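Local coordinates for protein putative aldehyde dehydrogenase AldY (Bacillus subtilis, PDB 4DNG) that probably oxidises aldehydes to carboxylates with NAD+ and may help protect the cell against stress from ethanol and related compounds, at residues S9-K14 and N205-D210; Q73-Y78 and K192-A197; E24-P29 and T36-A41. All blocks are in the same frame, centred on the assembly; numbering follows the deposited sequence.

Interaction 1 of 3, residues S9-K14 and N205-D210; sequences SFINGK and NVMLTD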
loop_
_atom_site.group_PDB
_atom_site.type_symbol
_atom_site.label_atom_id
_atom_site.label_comp_id
_atom_site.label_asym_id
_atom_site.label_seq_id
_atom_site.Cartn_x
_atom_site.Cartn_y
_atom_site.Cartn_z
ATOM N N SER A 9 -6.876 -16.418 25.656
ATOM C CA SER A 9 -7.234 -15.825 24.396
ATOM C C SER A 9 -8.674 -15.499 24.503
ATOM O O SER A 9 -9.388 -16.106 25.303
ATOM C CB SER A 9 -7.052 -16.812 23.264
ATOM O OG SER A 9 -5.689 -17.125 23.107
ATOM N N PHE A 10 -9.114 -14.533 23.706
ATOM C CA PHE A 10 -10.527 -14.251 23.592
ATOM C C PHE A 10 -10.837 -14.535 22.138
ATOM O O PHE A 10 -10.486 -13.745 21.264
ATOM C CB PHE A 10 -10.847 -12.809 23.983
ATOM C CG PHE A 10 -12.316 -12.483 24.023
ATOM C CD1 PHE A 10 -13.078 -12.749 25.149
ATOM C CD2 PHE A 10 -12.933 -11.862 22.949
ATOM C CE1 PHE A 10 -14.444 -12.438 25.188
ATOM C CE2 PHE A 10 -14.299 -11.540 22.987
ATOM C CZ PHE A 10 -15.054 -11.822 24.110
ATOM N N ILE A 11 -11.464 -15.694 21.910
ATOM C CA ILE A 11 -11.884 -16.152 20.595
ATOM C C ILE A 11 -13.405 -16.335 20.569
ATOM O O ILE A 11 -13.993 -16.862 21.513
ATOM C CB ILE A 11 -11.117 -17.441 20.169
ATOM C CG1 ILE A 11 -9.589 -17.201 20.229
ATOM C CG2 ILE A 11 -11.499 -17.852 18.754
ATOM C CD1 ILE A 11 -8.711 -18.446 20.285
ATOM N N ASN A 12 -14.029 -15.845 19.498
ATOM C CA ASN A 12 -15.469 -15.994 19.245
ATOM C C ASN A 12 -16.329 -15.725 20.460
ATOM O O ASN A 12 -17.307 -16.423 20.713
ATOM C CB ASN A 12 -15.780 -17.385 18.662
ATOM C CG ASN A 12 -17.132 -17.448 17.938
ATOM O OD1 ASN A 12 -17.658 -16.443 17.438
ATOM N ND2 ASN A 12 -17.699 -18.644 17.887
ATOM N N GLY A 13 -15.949 -14.717 21.232
ATOM C CA GLY A 13 -16.757 -14.287 22.356
ATOM C C GLY A 13 -16.475 -15.076 23.606
ATOM O O GLY A 13 -17.207 -14.938 24.586
ATOM N N LYS A 14 -15.423 -15.903 23.585
ATOM C CA LYS A 14 -15.090 -16.756 24.743
ATOM C C LYS A 14 -13.635 -16.692 25.175
ATOM O O LYS A 14 -12.715 -16.599 24.344
ATOM C CB LYS A 14 -15.407 -18.232 24.466
ATOM C CG LYS A 14 -16.755 -18.544 23.833
ATOM C CD LYS A 14 -17.848 -18.590 24.875
ATOM C CE LYS A 14 -18.975 -19.496 24.400
ATOM N NZ LYS A 14 -19.898 -19.818 25.517
ATOM N N ASN A 205 -10.833 -10.855 18.082
ATOM C CA ASN A 205 -10.202 -12.036 18.607
ATOM C C ASN A 205 -8.789 -11.717 19.072
ATOM O O ASN A 205 -8.014 -11.120 18.321
ATOM C CB ASN A 205 -10.224 -13.124 17.542
ATOM C CG ASN A 205 -11.639 -13.445 17.081
ATOM O OD1 ASN A 205 -12.362 -14.204 17.733
ATOM N ND2 ASN A 205 -12.055 -12.838 15.973
ATOM N N VAL A 206 -8.476 -12.081 20.319
ATOM C CA VAL A 206 -7.164 -11.813 20.887
ATOM C C VAL A 206 -6.423 -13.112 21.191
ATOM O O VAL A 206 -6.843 -13.896 22.042
ATOM C CB VAL A 206 -7.237 -10.944 22.163
ATOM C CG1 VAL A 206 -5.859 -10.835 22.795
ATOM C CG2 VAL A 206 -7.801 -9.554 21.868
ATOM N N MET A 207 -5.306 -13.307 20.497
ATOM C CA MET A 207 -4.507 -14.517 20.567
ATOM C C MET A 207 -3.357 -14.413 21.544
ATOM O O MET A 207 -2.495 -13.535 21.420
ATOM C CB MET A 207 -3.918 -14.791 19.193
ATOM C CG MET A 207 -5.008 -14.854 18.135
ATOM S SD MET A 207 -6.052 -16.294 18.447
ATOM C CE MET A 207 -7.521 -15.658 17.669
ATOM N N LEU A 208 -3.355 -15.310 22.522
ATOM C CA LEU A 208 -2.231 -15.435 23.440
ATOM C C LEU A 208 -1.392 -16.607 22.986
ATOM O O LEU A 208 -1.790 -17.761 23.095
ATOM C CB LEU A 208 -2.718 -15.615 24.878
ATOM C CG LEU A 208 -2.777 -14.311 25.665
ATOM C CD1 LEU A 208 -3.641 -13.281 24.962
ATOM C CD2 LEU A 208 -3.285 -14.558 27.082
ATOM N N THR A 209 -0.243 -16.303 22.428
ATOM C CA THR A 209 0.556 -17.312 21.803
ATOM C C THR A 209 1.942 -16.781 21.557
ATOM O O THR A 209 2.299 -15.719 22.054
ATOM C CB THR A 209 -0.101 -17.799 20.499
ATOM O OG1 THR A 209 0.701 -18.837 19.927
ATOM C CG2 THR A 209 -0.257 -16.639 19.520
ATOM N N ASP A 210 2.748 -17.527 20.816
ATOM C CA ASP A 210 4.071 -17.035 20.470
ATOM C C ASP A 210 4.432 -17.546 19.092
ATOM O O ASP A 210 3.726 -18.376 18.506
ATOM C CB ASP A 210 5.125 -17.373 21.560
ATOM C CG ASP A 210 5.440 -18.866 21.660
ATOM O OD1 ASP A 210 4.774 -19.669 20.977
ATOM O OD2 ASP A 210 6.366 -19.250 22.423
HETATM O O HOH W 1 -4.346 -18.782 24.396
#
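Ser9 holds OG beside its own backbone N (chi1 -66°), where it accepts from Leu208 N at 3.0 Å in an almost straight bond. Asn205 sets CG likewise beside its backbone N, and the turn of the amide at chi2 then presents OD1 to Asn12 N at 2.9 Å, with the donor nearly in line with the side-chain C=O. Its ND2 donates to Gly202 O and so fixes the turn of the amide. Between these two bonds Phe10 and Val206 form the single backbone bridge, a hydrogen-bonded antiparallel pair: Phe10 N reaches Val206 O at 2.9 Å, and Val206 N returns to Phe10 O at 2.8 Å. Small, polar Ser9 and Asn205 thus extend the bonding beyond the bridge. The flexible Met207 bends at chi2 (-66°), which turns SD toward Ile11, and the extended last bond sets CE 3.6 Å from Ile11 CG1, the two side chains crossing at about a right angle; Leu46 and Ala49 of helix 43-60 also pack on this methionine. A type I' turn runs from Ile11 to Lys14: Asn12 and Gly13 both adopt left-handed backbone angles, and at Gly13 a CB would press on the carbonyl O of Asn12. The arrangement is a tight beta hairpin whose first strand pairs with edge strand 204-206 of the parallel, Rossmann-like part of the NAD-binding domain sheet.

Interaction 2 of 3, residues Q73-Y78 and K192-A197; sequences QKARGY and KAFEHA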
loop_
_atom_site.group_PDB
_atom_site.type_symbol
_atom_site.label_atom_id
_atom_site.label_comp_id
_atom_site.label_asym_id
_atom_site.label_seq_id
_atom_site.Cartn_x
_atom_site.Cartn_y
_atom_site.Cartn_z
ATOM N N GLN A 73 -18.316 3.590 22.728
ATOM C CA GLN A 73 -18.616 4.374 23.915
ATOM C C GLN A 73 -18.472 3.508 25.155
ATOM O O GLN A 73 -17.707 3.850 26.055
ATOM C CB GLN A 73 -20.015 4.991 23.839
ATOM C CG GLN A 73 -20.068 6.368 23.199
ATOM C CD GLN A 73 -19.872 7.495 24.197
ATOM O OE1 GLN A 73 -18.748 7.811 24.599
ATOM N NE2 GLN A 73 -20.976 8.122 24.595
ATOM N N LYS A 74 -19.174 2.373 25.191
ATOM C CA LYS A 74 -19.104 1.491 26.358
ATOM C C LYS A 74 -17.676 0.996 26.565
ATOM O O LYS A 74 -17.210 0.928 27.698
ATOM C CB LYS A 74 -20.099 0.345 26.245
ATOM C CG LYS A 74 -21.550 0.816 26.143
ATOM C CD LYS A 74 -22.531 -0.252 26.583
ATOM C CE LYS A 74 -23.968 0.242 26.470
ATOM N NZ LYS A 74 -24.518 0.117 25.088
ATOM N N ALA A 75 -16.976 0.707 25.460
ATOM C CA ALA A 75 -15.552 0.361 25.490
ATOM C C ALA A 75 -14.683 1.478 26.118
ATOM O O ALA A 75 -14.032 1.243 27.134
ATOM C CB ALA A 75 -15.051 -0.020 24.098
ATOM N N ARG A 76 -14.698 2.686 25.548
ATOM C CA ARG A 76 -13.989 3.803 26.169
ATOM C C ARG A 76 -14.451 4.026 27.606
ATOM O O ARG A 76 -13.659 4.420 28.462
ATOM C CB ARG A 76 -14.102 5.094 25.337
ATOM C CG ARG A 76 -15.302 5.985 25.631
ATOM C CD ARG A 76 -15.011 7.000 26.722
ATOM N NE ARG A 76 -14.271 8.161 26.229
ATOM C CZ ARG A 76 -13.831 9.149 27.006
ATOM N NH1 ARG A 76 -13.184 10.178 26.473
ATOM N NH2 ARG A 76 -14.039 9.111 28.318
ATOM N N GLY A 77 -15.734 3.770 27.855
ATOM C CA GLY A 77 -16.315 3.922 29.188
ATOM C C GLY A 77 -15.725 2.940 30.177
ATOM O O GLY A 77 -15.363 3.323 31.290
ATOM N N TYR A 78 -15.621 1.675 29.767
ATOM C CA TYR A 78 -14.971 0.652 30.585
ATOM C C TYR A 78 -13.543 1.067 30.984
ATOM O O TYR A 78 -13.129 0.880 32.138
ATOM C CB TYR A 78 -14.951 -0.711 29.865
ATOM C CG TYR A 78 -14.341 -1.829 30.685
ATOM C CD1 TYR A 78 -12.956 -2.070 30.675
ATOM C CD2 TYR A 78 -15.143 -2.629 31.492
ATOM C CE1 TYR A 78 -12.400 -3.086 31.452
ATOM C CE2 TYR A 78 -14.607 -3.653 32.257
ATOM C CZ TYR A 78 -13.247 -3.882 32.238
ATOM O OH TYR A 78 -12.757 -4.905 33.015
ATOM N N LYS A 192 -11.599 -7.502 27.144
ATOM C CA LYS A 192 -12.591 -7.343 28.211
ATOM C C LYS A 192 -13.481 -6.099 27.992
ATOM O O LYS A 192 -14.691 -6.124 28.220
ATOM C CB LYS A 192 -11.907 -7.312 29.583
ATOM C CG LYS A 192 -12.868 -7.260 30.758
ATOM C CD LYS A 192 -13.328 -8.623 31.250
ATOM C CE LYS A 192 -14.517 -8.490 32.211
ATOM N NZ LYS A 192 -14.326 -7.580 33.388
ATOM N N ALA A 193 -12.859 -5.015 27.540
ATOM C CA ALA A 193 -13.564 -3.770 27.287
ATOM C C ALA A 193 -14.622 -3.927 26.209
ATOM O O ALA A 193 -15.734 -3.422 26.358
ATOM C CB ALA A 193 -12.569 -2.690 26.895
ATOM N N PHE A 194 -14.286 -4.628 25.123
ATOM C CA PHE A 194 -15.210 -4.738 24.018
ATOM C C PHE A 194 -16.301 -5.745 24.314
ATOM O O PHE A 194 -17.451 -5.598 23.853
ATOM C CB PHE A 194 -14.471 -5.038 22.712
ATOM C CG PHE A 194 -13.900 -3.811 22.064
ATOM C CD1 PHE A 194 -14.720 -2.946 21.340
ATOM C CD2 PHE A 194 -12.555 -3.486 22.223
ATOM C CE1 PHE A 194 -14.198 -1.798 20.756
ATOM C CE2 PHE A 194 -12.027 -2.349 21.636
ATOM C CZ PHE A 194 -12.844 -1.503 20.907
ATOM N N GLU A 195 -15.947 -6.750 25.109
ATOM C CA GLU A 195 -16.927 -7.702 25.573
ATOM C C GLU A 195 -17.930 -6.955 26.449
ATOM O O GLU A 195 -19.153 -7.077 26.273
ATOM C CB GLU A 195 -16.267 -8.851 26.345
ATOM C CG GLU A 195 -17.213 -9.505 27.355
ATOM C CD GLU A 195 -16.636 -10.734 28.002
ATOM O OE1 GLU A 195 -15.560 -10.616 28.616
ATOM O OE2 GLU A 195 -17.271 -11.809 27.908
ATOM N N HIS A 196 -17.418 -6.164 27.386
ATOM C CA HIS A 196 -18.283 -5.363 28.243
ATOM C C HIS A 196 -19.250 -4.574 27.394
ATOM O O HIS A 196 -20.385 -4.341 27.784
ATOM C CB HIS A 196 -17.426 -4.445 29.099
ATOM C CG HIS A 196 -18.214 -3.520 29.979
ATOM N ND1 HIS A 196 -18.717 -3.905 31.170
ATOM C CD2 HIS A 196 -18.579 -2.186 29.805
ATOM C CE1 HIS A 196 -19.363 -2.873 31.729
ATOM N NE2 HIS A 196 -19.277 -1.821 30.893
ATOM N N ALA A 197 -18.807 -4.191 26.201
ATOM C CA ALA A 197 -19.551 -3.282 25.344
ATOM C C ALA A 197 -20.539 -3.983 24.406
ATOM O O ALA A 197 -21.139 -3.345 23.534
ATOM C CB ALA A 197 -18.581 -2.407 24.548
#
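Ala75 and Ala197 meet through their methyl groups where helix 65-81 passes the end of helix 183-196, the local axes coming within 7.8 Å at an angle of 131°. This is the compact half of the contact, and alanine suits it because a single methyl lets the backbones come close, Ala197 CB lying 3.6 Å from Ala75 N. Ala75 CB also sits over one face of the Phe194 ring, 4.1 Å from its centroid, in a CH-pi contact. The CB of Phe194 starts away from Ala75, but the ring swings back so that its CD1-CE1 side lies under the methyl; Met161 and Ile164 of helix 156-169 touch the same ring. Tyr78 extends this buried region: with CG anti to its backbone N (chi1 -178°), the ring reaches across to helix 183-196, and Ala193 CA lies off-centre against it, 4.3 Å from the centroid. Ala193 CB approaches Tyr78 CD1 at 3.9 Å.

Toward solvent the contact becomes more open and more polar. His196 is exposed, yet one face of its imidazole receives Tyr78 CD2, 3.5 Å from His196 CG; the two ring planes are inclined at 51°. Of Lys74 only CB packs, 3.6 Å from Ala197 CB, and the remainder of the chain leads away, so the charge need not be buried. At the other border, where the N-terminal residues Phe3 and Leu6 pack on Tyr78 and Lys192, the partly exposed Lys192 bends at chi2 and chi4 and crosses Tyr78 at about a right angle, so that NZ donates to Tyr78 OH at 3.1 Å. Close contact therefore rests on methyl and aromatic groups, whereas the one cross-helix hydrogen bond is peripheral; the lysine's charge would be expected to polarise the phenol hydroxyl.

Interaction 3 of 3, residues E24-P29 and T36-A41; sequences EDILNP and TTASLA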
loop_
_atom_site.group_PDB
_atom_site.type_symbol
_atom_site.label_atom_id
_atom_site.label_comp_id
_atom_site.label_asym_id
_atom_site.label_seq_id
_atom_site.Cartn_x
_atom_site.Cartn_y
_atom_site.Cartn_z
ATOM N N GLU A 24 3.607 -19.742 29.425
ATOM C CA GLU A 24 4.591 -18.738 29.729
ATOM C C GLU A 24 4.132 -17.887 30.883
ATOM O O GLU A 24 2.985 -17.434 30.926
ATOM C CB GLU A 24 4.816 -17.841 28.527
ATOM C CG GLU A 24 5.819 -16.740 28.812
ATOM C CD GLU A 24 6.692 -16.423 27.624
ATOM O OE1 GLU A 24 6.612 -17.149 26.608
ATOM O OE2 GLU A 24 7.470 -15.451 27.713
ATOM N N ASP A 25 5.048 -17.665 31.816
ATOM C CA ASP A 25 4.803 -16.762 32.907
ATOM C C ASP A 25 4.975 -15.320 32.442
ATOM O O ASP A 25 6.033 -14.947 31.884
ATOM C CB ASP A 25 5.756 -17.090 34.051
ATOM C CG ASP A 25 5.502 -18.460 34.642
ATOM O OD1 ASP A 25 4.465 -19.084 34.306
ATOM O OD2 ASP A 25 6.343 -18.919 35.440
ATOM N N ILE A 26 3.934 -14.512 32.637
ATOM C CA ILE A 26 4.053 -13.083 32.364
ATOM C C ILE A 26 4.610 -12.446 33.620
ATOM O O ILE A 26 4.062 -12.620 34.713
ATOM C CB ILE A 26 2.725 -12.432 31.939
ATOM C CG1 ILE A 26 2.136 -13.213 30.754
ATOM C CG2 ILE A 26 2.944 -10.954 31.626
ATOM C CD1 ILE A 26 0.862 -12.650 30.179
ATOM N N LEU A 27 5.713 -11.724 33.455
ATOM C CA LEU A 27 6.492 -11.247 34.585
ATOM C C LEU A 27 6.430 -9.733 34.765
ATOM O O LEU A 27 6.294 -8.986 33.801
ATOM C CB LEU A 27 7.950 -11.708 34.444
ATOM C CG LEU A 27 8.277 -13.209 34.271
ATOM C CD1 LEU A 27 9.786 -13.443 34.306
ATOM C CD2 LEU A 27 7.598 -14.099 35.302
ATOM N N ASN A 28 6.598 -9.299 35.997
ATOM C CA ASN A 28 6.891 -7.926 36.269
ATOM C C ASN A 28 8.369 -7.804 36.043
ATOM O O ASN A 28 9.138 -8.581 36.559
ATOM C CB ASN A 28 6.533 -7.585 37.700
ATOM C CG ASN A 28 6.831 -6.156 38.046
ATOM O OD1 ASN A 28 7.748 -5.572 37.519
ATOM N ND2 ASN A 28 6.053 -5.591 38.936
ATOM N N PRO A 29 8.752 -6.840 35.228
ATOM C CA PRO A 29 10.140 -6.626 34.834
ATOM C C PRO A 29 11.068 -6.237 35.969
ATOM O O PRO A 29 12.232 -6.579 35.931
ATOM C CB PRO A 29 10.027 -5.501 33.830
ATOM C CG PRO A 29 8.714 -5.715 33.204
ATOM C CD PRO A 29 7.817 -6.272 34.252
ATOM N N THR A 36 0.759 -13.491 35.931
ATOM C CA THR A 36 0.030 -14.739 35.668
ATOM C C THR A 36 0.860 -15.681 34.827
ATOM O O THR A 36 1.982 -15.375 34.395
ATOM C CB THR A 36 -1.181 -14.585 34.738
ATOM O OG1 THR A 36 -0.977 -13.493 33.823
ATOM C CG2 THR A 36 -2.424 -14.447 35.491
ATOM N N THR A 37 0.226 -16.803 34.535
ATOM C CA THR A 37 0.723 -17.806 33.617
ATOM C C THR A 37 -0.299 -17.956 32.484
ATOM O O THR A 37 -1.504 -18.076 32.712
ATOM C CB THR A 37 0.941 -19.130 34.375
ATOM O OG1 THR A 37 2.049 -18.951 35.261
ATOM C CG2 THR A 37 1.226 -20.288 33.420
ATOM N N ALA A 38 0.173 -17.913 31.255
ATOM C CA ALA A 38 -0.755 -17.986 30.147
ATOM C C ALA A 38 -0.406 -19.182 29.289
ATOM O O ALA A 38 0.772 -19.408 28.971
ATOM C CB ALA A 38 -0.727 -16.704 29.331
ATOM N N SER A 39 -1.436 -19.944 28.937
ATOM C CA SER A 39 -1.315 -21.064 28.011
ATOM C C SER A 39 -1.311 -20.535 26.580
ATOM O O SER A 39 -2.100 -19.643 26.231
ATOM C CB SER A 39 -2.478 -22.027 28.196
ATOM O OG SER A 39 -3.684 -21.393 27.831
ATOM N N LEU A 40 -0.433 -21.111 25.763
ATOM C CA LEU A 40 -0.166 -20.634 24.417
ATOM C C LEU A 40 -1.084 -21.316 23.416
ATOM O O LEU A 40 -1.162 -22.540 23.368
ATOM C CB LEU A 40 1.299 -20.908 24.065
ATOM C CG LEU A 40 2.268 -20.233 25.036
ATOM C CD1 LEU A 40 3.725 -20.501 24.667
ATOM C CD2 LEU A 40 1.969 -18.738 25.070
ATOM N N ALA A 41 -1.774 -20.522 22.611
ATOM C CA ALA A 41 -2.697 -21.051 21.616
ATOM C C ALA A 41 -1.921 -21.613 20.417
ATOM O O ALA A 41 -0.750 -21.276 20.222
ATOM C CB ALA A 41 -3.650 -19.959 21.176
#
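Glu24 and Ala38 exchange a pair of backbone hydrogen bonds across two antiparallel strands, whose short axes approach to 4.6 Å at 141°, an angle that reflects marked twist. Together they are the two arms of a beta hairpin, strands 23-27 and 34-39. Glu24 N donates to Ala38 O, and Ala38 N donates back to Glu24 O at 2.9 Å in a nearly straight bond. The next pair along, Asp25 with Thr37, is non-hydrogen-bonded and brings the CA atoms of Asp25 and Thr37 to 4.3 Å. Here CA-H groups face carbonyl oxygens instead: Thr37 CA points to Glu24 O, and Asp25 CA to Thr36 O.

The side chains divide between two faces. Glu24, Ile26, Thr36 and Ala38 share one of them. Ile26, the apolar member of its strand on this side, lies beside Thr36, pointing the same way, and brings CD1 to 4.4 Å from Ala38 CB, a modest contact to which Glu93 of helix 83-94 adds from outside. Glu24 suits its place because its carboxylate finds a partner beyond the hairpin: OE2 accepts from Gln181 NE2, and the same glutamine also bonds the backbone of Asp25 and Leu27. On the opposite face Asp25 and Thr37 stand side by side, a short acceptor beside a beta-branched donor that favours a strand. Thr37 holds OG1 beside its own backbone N, anti to the carbonyl carbon (chi1 -69°). From there Thr37 OG1 donates to Asp25 OD1 at 2.6 Å, meeting the oxygen from above the carboxylate plane, 50° out of it.

Interactions 2 and 3 both lie, along the chain, within the loop that interaction 1 closes, and interaction 1 touches each of them. Its centre is about 14 Å from that of interaction 3, to which it is joined by a probable hydrogen bond of 2.8 Å from Ala41 N to Leu208 O and by another between Thr209 OG1 and Ala41 O. Toward interaction 2, about 17 Å away between centres, the link is packing: Phe10 CZ lies 3.9 Å from Glu195 CB. Interactions 2 and 3 do not meet, their nearest atoms being about 13 Å apart. All three lie away from the NAD+ site inferred by similarity and from predicted active-site Glu253; the predicted catalytic Cys287 is not modelled.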